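Local coordinates for protein YrbA (Sinorhizobium meliloti 2011, PDB 5NFM) that binds divalent metal cations, here copper(II), through two histidines and belongs to the BolA family, at residues A12-A17 with Q50-A55; Y31-V36 with H65-Q70; E38-K43 with L69-P74. One frame throughout, in Å; residues are numbered along the deposited sequence. Where two conformers were deposited one is given.

Contact 1. Residues A12-A17 with Q50-A55; sequences AGIPGA and QMVYNA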
ATOM      1  N   ALA A  12      -2.291  -0.283   9.767  1.00  4.28           N
ATOM      2  CA  ALA A  12      -3.441   0.020  10.616  1.00  4.19           C
ATOM      3  C   ALA A  12      -4.741  -0.363   9.919  1.00  3.92           C
ATOM      4  O   ALA A  12      -5.664  -0.892  10.549  1.00  4.75           O
ATOM      5  CB  ALA A  12      -3.458   1.503  10.975  1.00  5.25           C
ATOM      6  N   GLY A  13      -4.826  -0.094   8.616  1.00  3.56           N
ATOM      7  CA  GLY A  13      -6.067  -0.309   7.896  1.00  3.78           C
ATOM      8  C   GLY A  13      -6.288  -1.738   7.452  1.00  3.29           C
ATOM      9  O   GLY A  13      -7.438  -2.148   7.250  1.00  4.37           O
ATOM     10  N   ILE A  14      -5.209  -2.502   7.280  1.00  3.38           N
ATOM     11  CA  ILE A  14      -5.260  -3.891   6.830  1.00  3.15           C
ATOM     12  C   ILE A  14      -4.518  -4.710   7.882  1.00  3.23           C
ATOM     13  O   ILE A  14      -3.334  -5.047   7.712  1.00  4.03           O
ATOM     14  CB  ILE A  14      -4.665  -4.066   5.420  1.00  3.05           C
ATOM     15  CG1 ILE A  14      -5.291  -3.061   4.440  1.00  3.77           C
ATOM     16  CG2 ILE A  14      -4.875  -5.500   4.945  1.00  4.22           C
ATOM     17  CD1 ILE A  14      -4.744  -3.145   3.026  1.00  4.17           C
ATOM     18  N   PRO A  15      -5.175  -5.035   8.995  1.00  3.94           N
ATOM     19  CA  PRO A  15      -4.477  -5.702  10.098  1.00  4.85           C
ATOM     20  C   PRO A  15      -3.856  -7.016   9.643  1.00  4.79           C
ATOM     21  O   PRO A  15      -4.496  -7.830   8.978  1.00  6.14           O
ATOM     22  CB  PRO A  15      -5.586  -5.922  11.134  1.00  6.66           C
ATOM     23  CG  PRO A  15      -6.599  -4.876  10.835  1.00  7.45           C
ATOM     24  CD  PRO A  15      -6.571  -4.705   9.342  1.00  5.11           C
ATOM     25  N   GLY A  16      -2.605  -7.231  10.027  1.00  5.27           N
ATOM     26  CA  GLY A  16      -1.890  -8.435   9.659  1.00  6.60           C
ATOM     27  C   GLY A  16      -1.078  -8.331   8.385  1.00  6.04           C
ATOM     28  O   GLY A  16      -0.335  -9.268   8.062  1.00  9.01           O
ATOM     29  N   ALA A  17      -1.186  -7.227   7.654  1.00  4.23           N
ATOM     30  CA  ALA A  17      -0.473  -7.102   6.392  1.00  3.68           C
ATOM     31  C   ALA A  17       1.033  -7.026   6.615  1.00  3.68           C
ATOM     32  O   ALA A  17       1.516  -6.453   7.593  1.00  4.92           O
ATOM     33  CB  ALA A  17      -0.925  -5.844   5.654  1.00  4.45           C
ATOM     34  N   GLN A  50      -7.838  -1.561  -4.304  1.00  1.62           N
ATOM     35  CA  GLN A  50      -8.861  -0.729  -3.676  1.00  1.63           C
ATOM     36  C   GLN A  50      -8.705  -0.715  -2.154  1.00  1.69           C
ATOM     37  O   GLN A  50      -8.871   0.333  -1.511  1.00  1.94           O
ATOM     38  CB  GLN A  50     -10.259  -1.226  -4.075  1.00  1.65           C
ATOM     39  CG  GLN A  50     -11.389  -0.370  -3.512  1.00  1.83           C
ATOM     40  CD  GLN A  50     -11.359   1.031  -4.097  1.00  1.74           C
ATOM     41  OE1 GLN A  50     -11.476   1.201  -5.321  1.00  1.92           O
ATOM     42  NE2 GLN A  50     -11.182   2.039  -3.249  1.00  2.51           N
ATOM     43  N   MET A  51      -8.434  -1.879  -1.555  1.00  1.83           N
ATOM     44  CA  MET A  51      -8.255  -1.939  -0.104  1.00  1.89           C
ATOM     45  C   MET A  51      -7.060  -1.106   0.346  1.00  1.72           C
ATOM     46  O   MET A  51      -7.095  -0.493   1.423  1.00  2.12           O
ATOM     47  CB  MET A  51      -8.091  -3.388   0.350  1.00  2.34           C
ATOM     48  CG  MET A  51      -9.358  -4.201   0.167  1.00  3.03           C
ATOM     49  SD  MET A  51      -9.157  -5.925   0.642  1.00  7.68           S
ATOM     50  CE  MET A  51      -8.964  -5.758   2.411  1.00 11.69           C
ATOM     51  N   VAL A  52      -5.983  -1.092  -0.447  1.00  1.76           N
ATOM     52  CA  VAL A  52      -4.819  -0.278  -0.096  1.00  1.72           C
ATOM     53  C   VAL A  52      -5.144   1.210  -0.218  1.00  1.68           C
ATOM     54  O   VAL A  52      -4.815   1.999   0.675  1.00  2.20           O
ATOM     55  CB  VAL A  52      -3.586  -0.672  -0.932  1.00  2.09           C
ATOM     56  CG1 VAL A  52      -2.394   0.208  -0.527  1.00  2.90           C
ATOM     57  CG2 VAL A  52      -3.249  -2.152  -0.731  1.00  2.50           C
ATOM     58  N   TYR A  53      -5.800   1.622  -1.316  1.00  1.80           N
ATOM     59  CA  TYR A  53      -6.204   3.021  -1.413  1.00  1.66           C
ATOM     60  C   TYR A  53      -7.066   3.408  -0.212  1.00  1.72           C
ATOM     61  O   TYR A  53      -6.884   4.482   0.382  1.00  1.96           O
ATOM     62  CB  TYR A  53      -6.958   3.311  -2.723  1.00  2.10           C
ATOM     63  CG  TYR A  53      -6.156   3.067  -3.984  1.00  1.93           C
ATOM     64  CD1 TYR A  53      -4.885   3.604  -4.147  1.00  2.57           C
ATOM     65  CD2 TYR A  53      -6.685   2.308  -5.019  1.00  1.91           C
ATOM     66  CE1 TYR A  53      -4.158   3.379  -5.306  1.00  2.79           C
ATOM     67  CE2 TYR A  53      -5.966   2.069  -6.175  1.00  2.13           C
ATOM     68  CZ  TYR A  53      -4.701   2.599  -6.319  1.00  2.40           C
ATOM     69  OH  TYR A  53      -4.014   2.343  -7.482  1.00  3.30           O
ATOM     70  N   ASN A  54      -8.010   2.543   0.167  1.00  1.90           N
ATOM     71  CA  ASN A  54      -8.854   2.852   1.320  1.00  1.77           C
ATOM     72  C   ASN A  54      -8.006   3.089   2.567  1.00  2.02           C
ATOM     73  O   ASN A  54      -8.288   3.999   3.355  1.00  2.55           O
ATOM     74  CB  ASN A  54      -9.825   1.706   1.610  1.00  1.98           C
ATOM     75  CG  ASN A  54     -10.903   1.543   0.560  1.00  1.89           C
ATOM     76  OD1 ASN A  54     -11.071   2.381  -0.334  1.00  2.21           O
ATOM     77  ND2 ASN A  54     -11.655   0.457   0.677  1.00  3.42           N
ATOM     78  N   ALA A  55      -6.984   2.250   2.784  1.00  2.10           N
ATOM     79  CA  ALA A  55      -6.174   2.351   3.994  1.00  2.33           C
ATOM     80  C   ALA A  55      -5.418   3.676   4.078  1.00  2.37           C
ATOM     81  O   ALA A  55      -5.147   4.162   5.184  1.00  3.13           O
ATOM     82  CB  ALA A  55      -5.196   1.178   4.073  1.00  3.22           C
TER

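Contact 2. Residues Y31-V36 with H65-Q70; sequences YAAEVV and HALALQ. With CU (copper (II) ion), chain C.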
ATOM      1  N   TYR A  31       6.448   6.448  -4.748  1.00  2.48           N
ATOM      2  CA  TYR A  31       6.789   5.256  -3.996  1.00  2.64           C
ATOM      3  C   TYR A  31       6.218   4.028  -4.692  1.00  2.77           C
ATOM      4  O   TYR A  31       5.315   4.123  -5.534  1.00  2.96           O
ATOM      5  CB  TYR A  31       6.185   5.321  -2.580  1.00  3.50           C
ATOM      6  CG  TYR A  31       6.680   6.469  -1.722  1.00  3.34           C
ATOM      7  CD1 TYR A  31       6.161   7.750  -1.866  1.00  4.06           C
ATOM      8  CD2 TYR A  31       7.656   6.273  -0.752  1.00  3.69           C
ATOM      9  CE1 TYR A  31       6.591   8.801  -1.064  1.00  4.70           C
ATOM     10  CE2 TYR A  31       8.093   7.321   0.055  1.00  4.28           C
ATOM     11  CZ  TYR A  31       7.554   8.582  -0.107  1.00  4.12           C
ATOM     12  OH  TYR A  31       7.959   9.630   0.687  1.00  5.69           O
ATOM     13  N   ALA A  32       6.746   2.865  -4.305  1.00  3.49           N
ATOM     14  CA  ALA A  32       6.144   1.585  -4.625  1.00  3.80           C
ATOM     15  C   ALA A  32       5.924   0.839  -3.315  1.00  4.70           C
ATOM     16  O   ALA A  32       6.722   0.948  -2.383  1.00  7.73           O
ATOM     17  CB  ALA A  32       7.035   0.773  -5.565  1.00  6.40           C
ATOM     18  N   ALA A  33       4.820   0.108  -3.238  1.00  4.26           N
ATOM     19  CA  ALA A  33       4.470  -0.664  -2.052  1.00  5.00           C
ATOM     20  C   ALA A  33       4.111  -2.086  -2.448  1.00  4.33           C
ATOM     21  O   ALA A  33       3.320  -2.295  -3.371  1.00  5.18           O
ATOM     22  CB  ALA A  33       3.284  -0.043  -1.306  1.00  7.10           C
ATOM     23  N   GLU A  34       4.679  -3.056  -1.731  1.00  3.54           N
ATOM     24  CA  GLU A  34       4.206  -4.432  -1.766  1.00  3.24           C
ATOM     25  C   GLU A  34       3.432  -4.689  -0.481  1.00  2.91           C
ATOM     26  O   GLU A  34       3.922  -4.383   0.611  1.00  4.56           O
ATOM     27  CB  GLU A  34       5.349  -5.434  -1.888  1.00  4.74           C
ATOM     28  CG  GLU A  34       4.822  -6.852  -1.954  1.00  9.12           C
ATOM     29  CD  GLU A  34       5.893  -7.871  -2.205  1.00 11.71           C
ATOM     30  OE1 GLU A  34       7.091  -7.513  -2.200  1.00 15.87           O
ATOM     31  OE2 GLU A  34       5.525  -9.041  -2.418  1.00 13.03           O
ATOM     32  N   VAL A  35       2.216  -5.215  -0.623  1.00  2.53           N
ATOM     33  CA  VAL A  35       1.351  -5.495   0.514  1.00  2.54           C
ATOM     34  C   VAL A  35       0.872  -6.933   0.393  1.00  2.44           C
ATOM     35  O   VAL A  35       0.235  -7.298  -0.605  1.00  2.92           O
ATOM     36  CB  VAL A  35       0.154  -4.529   0.590  1.00  2.78           C
ATOM     37  CG1 VAL A  35      -0.629  -4.762   1.869  1.00  4.15           C
ATOM     38  CG2 VAL A  35       0.617  -3.076   0.484  1.00  3.61           C
ATOM     39  N   VAL A  36       1.161  -7.737   1.412  1.00  2.71           N
ATOM     40  CA  VAL A  36       0.795  -9.147   1.451  1.00  2.64           C
ATOM     41  C   VAL A  36      -0.159  -9.332   2.624  1.00  2.56           C
ATOM     42  O   VAL A  36       0.194  -9.009   3.763  1.00  3.59           O
ATOM     43  CB  VAL A  36       2.031 -10.046   1.615  1.00  3.44           C
ATOM     44  CG1 VAL A  36       1.623 -11.512   1.598  1.00  4.40           C
ATOM     45  CG2 VAL A  36       3.046  -9.767   0.519  1.00  5.24           C
ATOM     46  N   HIS A  65      -0.943   7.551  -9.118  1.00  2.44           N
ATOM     47  CA  HIS A  65       0.378   7.439  -9.729  1.00  2.45           C
ATOM     48  C   HIS A  65       1.514   7.396  -8.714  1.00  2.19           C
ATOM     49  O   HIS A  65       2.593   6.876  -9.036  1.00  2.76           O
ATOM     50  CB  HIS A  65       0.638   8.580 -10.733  1.00  3.03           C
ATOM     51  CG  HIS A  65       1.029   9.889 -10.106  1.00  3.13           C
ATOM     52  ND1 HIS A  65       0.121  10.875  -9.791  1.00  4.41           N
ATOM     53  CD2 HIS A  65       2.245  10.378  -9.757  1.00  3.36           C
ATOM     54  CE1 HIS A  65       0.760  11.911  -9.273  1.00  4.47           C
ATOM     55  NE2 HIS A  65       2.051  11.638  -9.238  1.00  3.68           N
ATOM     56  N   ALA A  66       1.315   7.945  -7.518  1.00  2.15           N
ATOM     57  CA  ALA A  66       2.416   8.139  -6.590  1.00  2.50           C
ATOM     58  C   ALA A  66       2.675   6.934  -5.699  1.00  2.32           C
ATOM     59  O   ALA A  66       3.709   6.904  -5.025  1.00  2.89           O
ATOM     60  CB  ALA A  66       2.183   9.386  -5.730  1.00  3.19           C
ATOM     61  N   LEU A  67       1.770   5.952  -5.677  1.00  2.50           N
ATOM     62  CA  LEU A  67       1.972   4.720  -4.909  1.00  2.46           C
ATOM     63  C   LEU A  67       1.725   3.533  -5.842  1.00  2.53           C
ATOM     64  O   LEU A  67       0.585   3.089  -6.016  1.00  3.47           O
ATOM     65  CB  LEU A  67       1.055   4.681  -3.684  1.00  3.04           C
ATOM     66  CG  LEU A  67       1.360   3.540  -2.707  1.00  3.97           C
ATOM     67  CD1 LEU A  67       2.741   3.691  -2.087  1.00  6.88           C
ATOM     68  CD2 LEU A  67       0.294   3.479  -1.632  1.00  7.33           C
ATOM     69  N   ALA A  68       2.798   3.029  -6.454  1.00  2.63           N
ATOM     70  CA  ALA A  68       2.700   1.896  -7.372  1.00  2.70           C
ATOM     71  C   ALA A  68       2.610   0.606  -6.559  1.00  3.36           C
ATOM     72  O   ALA A  68       3.444   0.364  -5.684  1.00  6.14           O
ATOM     73  CB  ALA A  68       3.925   1.860  -8.282  1.00  4.66           C
ATOM     74  N   LEU A  69       1.614  -0.228  -6.856  1.00  2.95           N
ATOM     75  CA  LEU A  69       1.216  -1.303  -5.959  1.00  2.87           C
ATOM     76  C   LEU A  69       1.510  -2.702  -6.495  1.00  2.93           C
ATOM     77  O   LEU A  69       1.336  -2.993  -7.687  1.00  3.67           O
ATOM     78  CB  LEU A  69      -0.287  -1.225  -5.662  1.00  3.73           C
ATOM     79  CG  LEU A  69      -0.748   0.024  -4.901  1.00  4.42           C
ATOM     80  CD1 LEU A  69      -2.263   0.061  -4.784  1.00  5.67           C
ATOM     81  CD2 LEU A  69      -0.111   0.095  -3.520  1.00  7.45           C
ATOM     82  N   GLN A  70       1.916  -3.570  -5.574  0.83  2.72           N
ATOM     83  CA  GLN A  70       1.996  -5.007  -5.790  0.83  2.81           C
ATOM     84  C   GLN A  70       1.350  -5.663  -4.581  0.83  2.49           C
ATOM     85  O   GLN A  70       1.731  -5.369  -3.444  0.83  4.17           O
ATOM     86  CB  GLN A  70       3.468  -5.415  -5.904  0.83  6.90           C
ATOM     87  CG  GLN A  70       3.779  -6.886  -5.932  0.83 18.53           C
ATOM     88  CD  GLN A  70       5.281  -7.132  -5.919  0.83 20.72           C
ATOM     89  OE1 GLN A  70       6.077  -6.189  -5.901  0.83 22.08           O
ATOM     90  NE2 GLN A  70       5.675  -8.398  -5.915  0.83 29.79           N
TER
HETATM   91 CU    CU C 102       3.559  12.883  -8.723  1.00  4.14          CU
HETATM   92  O   HOH W   1       4.999   5.645  -8.067  1.00  4.79           O
HETATM   93  O   HOH W   2       3.250  13.220  -6.354  1.00  8.07           O
HETATM   94  O   HOH W   3       4.123  13.446 -11.021  1.00 10.11           O
HETATM   95  O   HOH W   4       5.016  14.244  -8.398  1.00  8.45           O
HETATM   96  O   HOH W   5       2.416  14.552  -8.680  1.00 10.31           O

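Contact 3. Residues E38-K43 with L69-P74; sequences EAFRGK and LQTSAP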
ATOM      1  N   GLU A  38      -3.712 -11.778   4.166  1.00  2.81           N
ATOM      2  CA  GLU A  38      -4.641 -12.889   3.985  1.00  2.61           C
ATOM      3  C   GLU A  38      -5.976 -12.431   3.407  1.00  2.69           C
ATOM      4  O   GLU A  38      -6.593 -13.164   2.615  1.00  2.88           O
ATOM      5  CB  GLU A  38      -4.840 -13.622   5.313  1.00  3.08           C
ATOM      6  CG  GLU A  38      -5.685 -14.886   5.178  1.00  2.95           C
ATOM      7  CD  GLU A  38      -5.077 -15.919   4.240  1.00  2.82           C
ATOM      8  OE1 GLU A  38      -3.827 -16.060   4.243  1.00  3.57           O
ATOM      9  OE2 GLU A  38      -5.848 -16.582   3.500  1.00  2.93           O
ATOM     10  N   ALA A  39      -6.430 -11.228   3.778  1.00  3.25           N
ATOM     11  CA  ALA A  39      -7.697 -10.712   3.277  1.00  3.92           C
ATOM     12  C   ALA A  39      -7.687 -10.541   1.762  1.00  3.38           C
ATOM     13  O   ALA A  39      -8.756 -10.396   1.154  1.00  4.97           O
ATOM     14  CB  ALA A  39      -8.007  -9.376   3.947  1.00  5.89           C
ATOM     15  N   PHE A  40      -6.509 -10.555   1.135  1.00  2.39           N
ATOM     16  CA  PHE A  40      -6.415 -10.449  -0.312  1.00  2.13           C
ATOM     17  C   PHE A  40      -6.690 -11.765  -1.041  1.00  1.97           C
ATOM     18  O   PHE A  40      -6.905 -11.743  -2.260  1.00  2.32           O
ATOM     19  CB  PHE A  40      -5.020  -9.960  -0.703  1.00  1.89           C
ATOM     20  CG  PHE A  40      -4.712  -8.520  -0.320  1.00  2.04           C
ATOM     21  CD1 PHE A  40      -5.691  -7.617   0.082  1.00  2.77           C
ATOM     22  CD2 PHE A  40      -3.400  -8.079  -0.402  1.00  2.53           C
ATOM     23  CE1 PHE A  40      -5.348  -6.301   0.398  1.00  3.30           C
ATOM     24  CE2 PHE A  40      -3.058  -6.764  -0.098  1.00  3.11           C
ATOM     25  CZ  PHE A  40      -4.032  -5.880   0.308  1.00  3.44           C
ATOM     26  N   ARG A  41      -6.654 -12.909  -0.352  1.00  2.18           N
ATOM     27  CA  ARG A  41      -6.784 -14.179  -1.059  1.00  1.96           C
ATOM     28  C   ARG A  41      -8.175 -14.287  -1.677  1.00  2.02           C
ATOM     29  O   ARG A  41      -9.184 -14.088  -0.996  1.00  2.54           O
ATOM     30  CB  ARG A  41      -6.503 -15.360  -0.127  1.00  2.02           C
ATOM     31  CG  ARG A  41      -6.035 -16.599  -0.886  1.00  2.02           C
ATOM     32  CD  ARG A  41      -5.728 -17.782   0.030  1.00  2.24           C
ATOM     33  NE  ARG A  41      -4.736 -17.470   1.057  1.00  2.39           N
ATOM     34  CZ  ARG A  41      -3.416 -17.520   0.888  1.00  2.28           C
ATOM     35  NH1 ARG A  41      -2.873 -17.879  -0.275  1.00  2.49           N
ATOM     36  NH2 ARG A  41      -2.624 -17.205   1.907  1.00  3.10           N
ATOM     37  N   GLY A  42      -8.220 -14.613  -2.972  1.00  1.97           N
ATOM     38  CA  GLY A  42      -9.469 -14.703  -3.698  1.00  2.05           C
ATOM     39  C   GLY A  42      -9.968 -13.396  -4.273  1.00  2.38           C
ATOM     40  O   GLY A  42     -10.927 -13.409  -5.057  1.00  4.17           O
ATOM     41  N   LYS A  43      -9.354 -12.275  -3.904  0.81  2.10           N
ATOM     42  CA  LYS A  43      -9.682 -10.981  -4.476  0.81  1.58           C
ATOM     43  C   LYS A  43      -8.827 -10.738  -5.717  0.81  2.02           C
ATOM     44  O   LYS A  43      -7.703 -11.237  -5.827  0.81  2.78           O
ATOM     45  CB  LYS A  43      -9.465  -9.863  -3.449  0.81  2.16           C
ATOM     46  CG  LYS A  43     -10.452  -9.938  -2.276  0.81  5.51           C
ATOM     47  CD  LYS A  43     -10.387  -8.710  -1.385  0.81 20.77           C
ATOM     48  CE  LYS A  43     -11.459  -8.732  -0.296  0.81 14.74           C
ATOM     49  NZ  LYS A  43     -11.357  -9.922   0.597  0.81 38.53           N
ATOM     50  N   LEU A  69       1.614  -0.228  -6.856  1.00  2.95           N
ATOM     51  CA  LEU A  69       1.216  -1.303  -5.959  1.00  2.87           C
ATOM     52  C   LEU A  69       1.510  -2.702  -6.495  1.00  2.93           C
ATOM     53  O   LEU A  69       1.336  -2.993  -7.687  1.00  3.67           O
ATOM     54  CB  LEU A  69      -0.287  -1.225  -5.662  1.00  3.73           C
ATOM     55  CG  LEU A  69      -0.748   0.024  -4.901  1.00  4.42           C
ATOM     56  CD1 LEU A  69      -2.263   0.061  -4.784  1.00  5.67           C
ATOM     57  CD2 LEU A  69      -0.111   0.095  -3.520  1.00  7.45           C
ATOM     58  N   GLN A  70       1.916  -3.570  -5.574  0.83  2.72           N
ATOM     59  CA  GLN A  70       1.996  -5.007  -5.790  0.83  2.81           C
ATOM     60  C   GLN A  70       1.350  -5.663  -4.581  0.83  2.49           C
ATOM     61  O   GLN A  70       1.731  -5.369  -3.444  0.83  4.17           O
ATOM     62  CB  GLN A  70       3.468  -5.415  -5.904  0.83  6.90           C
ATOM     63  CG  GLN A  70       3.779  -6.886  -5.932  0.83 18.53           C
ATOM     64  CD  GLN A  70       5.281  -7.132  -5.919  0.83 20.72           C
ATOM     65  OE1 GLN A  70       6.077  -6.189  -5.901  0.83 22.08           O
ATOM     66  NE2 GLN A  70       5.675  -8.398  -5.915  0.83 29.79           N
ATOM     67  N   THR A  71       0.367  -6.527  -4.816  1.00  2.21           N
ATOM     68  CA  THR A  71      -0.360  -7.157  -3.731  1.00  2.12           C
ATOM     69  C   THR A  71      -0.481  -8.655  -3.967  1.00  1.97           C
ATOM     70  O   THR A  71      -0.477  -9.137  -5.104  1.00  2.47           O
ATOM     71  CB  THR A  71      -1.759  -6.529  -3.577  1.00  2.28           C
ATOM     72  OG1 THR A  71      -2.421  -6.511  -4.842  1.00  2.37           O
ATOM     73  CG2 THR A  71      -1.665  -5.099  -3.060  1.00  2.93           C
ATOM     74  N   SER A  72      -0.631  -9.390  -2.867  1.00  2.15           N
ATOM     75  CA  SER A  72      -0.787 -10.836  -2.935  1.00  2.34           C
ATOM     76  C   SER A  72      -1.257 -11.340  -1.578  1.00  2.06           C
ATOM     77  O   SER A  72      -1.197 -10.634  -0.567  1.00  2.53           O
ATOM     78  CB  SER A  72       0.535 -11.519  -3.301  1.00  2.97           C
ATOM     79  OG  SER A  72       1.539 -11.170  -2.364  1.00  4.25           O
ATOM     80  N   ALA A  73      -1.709 -12.590  -1.571  1.00  2.45           N
ATOM     81  CA  ALA A  73      -1.965 -13.302  -0.334  1.00  2.71           C
ATOM     82  C   ALA A  73      -0.704 -14.047   0.106  1.00  2.58           C
ATOM     83  O   ALA A  73       0.137 -14.396  -0.728  1.00  3.42           O
ATOM     84  CB  ALA A  73      -3.104 -14.301  -0.526  1.00  4.40           C
ATOM     85  N   PRO A  74      -0.558 -14.324   1.406  1.00  2.70           N
ATOM     86  CA  PRO A  74       0.655 -14.996   1.892  1.00  3.28           C
ATOM     87  C   PRO A  74       0.930 -16.330   1.213  1.00  3.77           C
ATOM     88  O   PRO A  74       0.037 -17.154   0.999  1.00  4.47           O
ATOM     89  CB  PRO A  74       0.377 -15.184   3.389  1.00  5.46           C
ATOM     90  CG  PRO A  74      -0.538 -14.054   3.733  1.00  4.59           C
ATOM     91  CD  PRO A  74      -1.413 -13.878   2.521  1.00  3.48           C
TER

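Contact 1. Residues A12-A17 with Q50-A55
Met51 O, a main-chain oxygen in the middle of helix 45-56, accepts the helical bond from Ala55 N at 3.1 Å. The CD1 methyl of Ile14 comes up to the same oxygen, 3.9 Å from Met51 O, but as plain van der Waals packing. The rest of the meeting between 12-17 and 50-55 is apolar packing, and Ile14 carries most of it. Its CG1 lies beside the backbone N (chi1 -51°), and CD1 continues anti to CA, which gives the branch its full reach toward the helix. The tip settles between two helix residues: CD1 of Ile14 is 4.2 Å from CG2 of Val52. CD1 of Ile14 also lies 4.3 Å from CB of Met51. Further back along the same branch, CG1 of Ile14 packs 4.3 Å from CB of Ala55. That alanine methyl also faces the end of helix 5-13, with CB of Ala55 4.2 Å from CA of Gly13. The backbones come close here, and a beta carbon built on Gly13 would fall about 2.8 Å from CB of Ala55, so the glycine suits the approach. Ile14 is the first residue to leave helical geometry after helix 5-13. It also starts a type II turn, closed by the bond from Ala17 N to Ile14 O, with Gly16 at the positive phi this turn needs. The contact thus joins the end of one helix to the flank of another. Around it, Ile14 also touches Ala37 and Phe40, while Met51 runs on past its CB to Phe40 and Lys43. Val52 lies against Leu69 and Thr71, so helix 45-56 touches both the end of helix 5-13 and strand 67-72 of the sheet.

Contact 2. Residues Y31-V36 with H65-Q70
Ala33 N and Ala68 O, 2.8 Å apart, make one of five main-chain hydrogen bonds between 31-36 and 65-70, four to strand 67-72 and the first, from Tyr31 N, to Ala66 O at the end of helix 63-66. Ala68 O also receives a CA-H contact from Ala32 CA, 3.1 Å away, so two neighbouring residues share one acceptor. On the face turned to the helices, Leu67 CD1 lies 3.8 Å from Tyr31 CB. The same Leu67 CD1 is 3.9 Å from Ala33 CB, and Leu69 CD2 reaches that methyl from further along the strand. On the other face Glu34 and Gln70 are both extended, and the carboxylate and amide stack with planes 11° apart. Glu34 OE2 and Gln70 NE2 stay 3.6 Å apart and are not bonded; as Gln70 has two conformers, the detail is less certain. An alanine at Glu34 would probably leave the Gln70 amide without the flat group it stacks on and freer to turn. Where strand 67-72 begins, a water donates to both Tyr31 O and His65 O, bridging the two segments. His65 holds copper through NE2 at 2.0 Å, and Ala66 CB covers one face of the His65 ring toward the rim. Four waters and NE2 of His30, the residue before strand 31-36, complete the coordination, the two rings nearly perpendicular. Ile6 of helix 5-13 touches both Tyr31 and Leu67, while His49, Val52 and Tyr53 of helix 45-56 hold Leu69. Two parallel neighbours linked through helices 45-56 and 63-66 make a beta-alpha-beta crossover, part of the KH-like fold of BolA proteins, here with a two-histidine copper site where these strands begin.

Contact 3. Residues E38-K43 with L69-P74
The loop that leaves strand 31-36 for helix 45-56 meets the end of strand 67-72 here, with Arg41 reaching across Ala73 to Pro74. Arg41 NH2 gives a bond of 2.8 Å to Pro74 O, arriving in the carbonyl plane on a lone pair. NH1 of Arg41 adds a weak bond to the same Pro74 O. Glu38 fixes the orientation of the guanidinium, which grips it side-on through NE and NH2: NE of Arg41 meets OE2 of Glu38 at 2.8 Å and nearly straight (173°). NH2 of Arg41 reaches OE1 of Glu38 at 2.9 Å, so this one nitrogen serves two acceptors. Ala73 CB sits over the centre of the group, 3.5 Å from Arg41 CZ. A bend at chi3 (-56°) turns NE out of the extended line of the chain. Pro74 CD packs against Glu38 N at 3.5 Å. Deeper in, the Phe40 ring brings its edge to the strand, with CD2 of Phe40 3.4 Å from Ser72 O. CE2 of Phe40 lies 3.7 Å from Thr71 CG2, while Thr71 OG1 is hydrogen-bonded to Gln48 OE1 of helix 45-56. The 3-10 segment 38-40 runs into a type II turn, Phe40 to Lys43, with Gly42 at positive phi: a compact loop opening the beta-alpha-beta crossover and folded back beside the strand where that crossover ends.

In the fold
Contact 1 is a buried contact and wholly apolar, the end of helix 5-13 packed on helix 45-56. Contact 2 is only partly buried: main-chain bonds join two strands, with leucines facing the helices on one face, alanines and the Glu34-Gln70 pair on the other and copper at one end. Contact 3 lies at the surface; an arginine held by a salt bridge within its own loop bonds a carbonyl across the contact, beside the packing of a buried Phe40. Contacts 2 and 3 use the same strand, 67-72, and share Leu69 and Gln70; Ser72 probably hydrogen-bonds Val35 between them. Contact 1 reaches contact 2 through Val52 and Leu69, and contact 3 through Met51, which packs on Phe40 and Lys43.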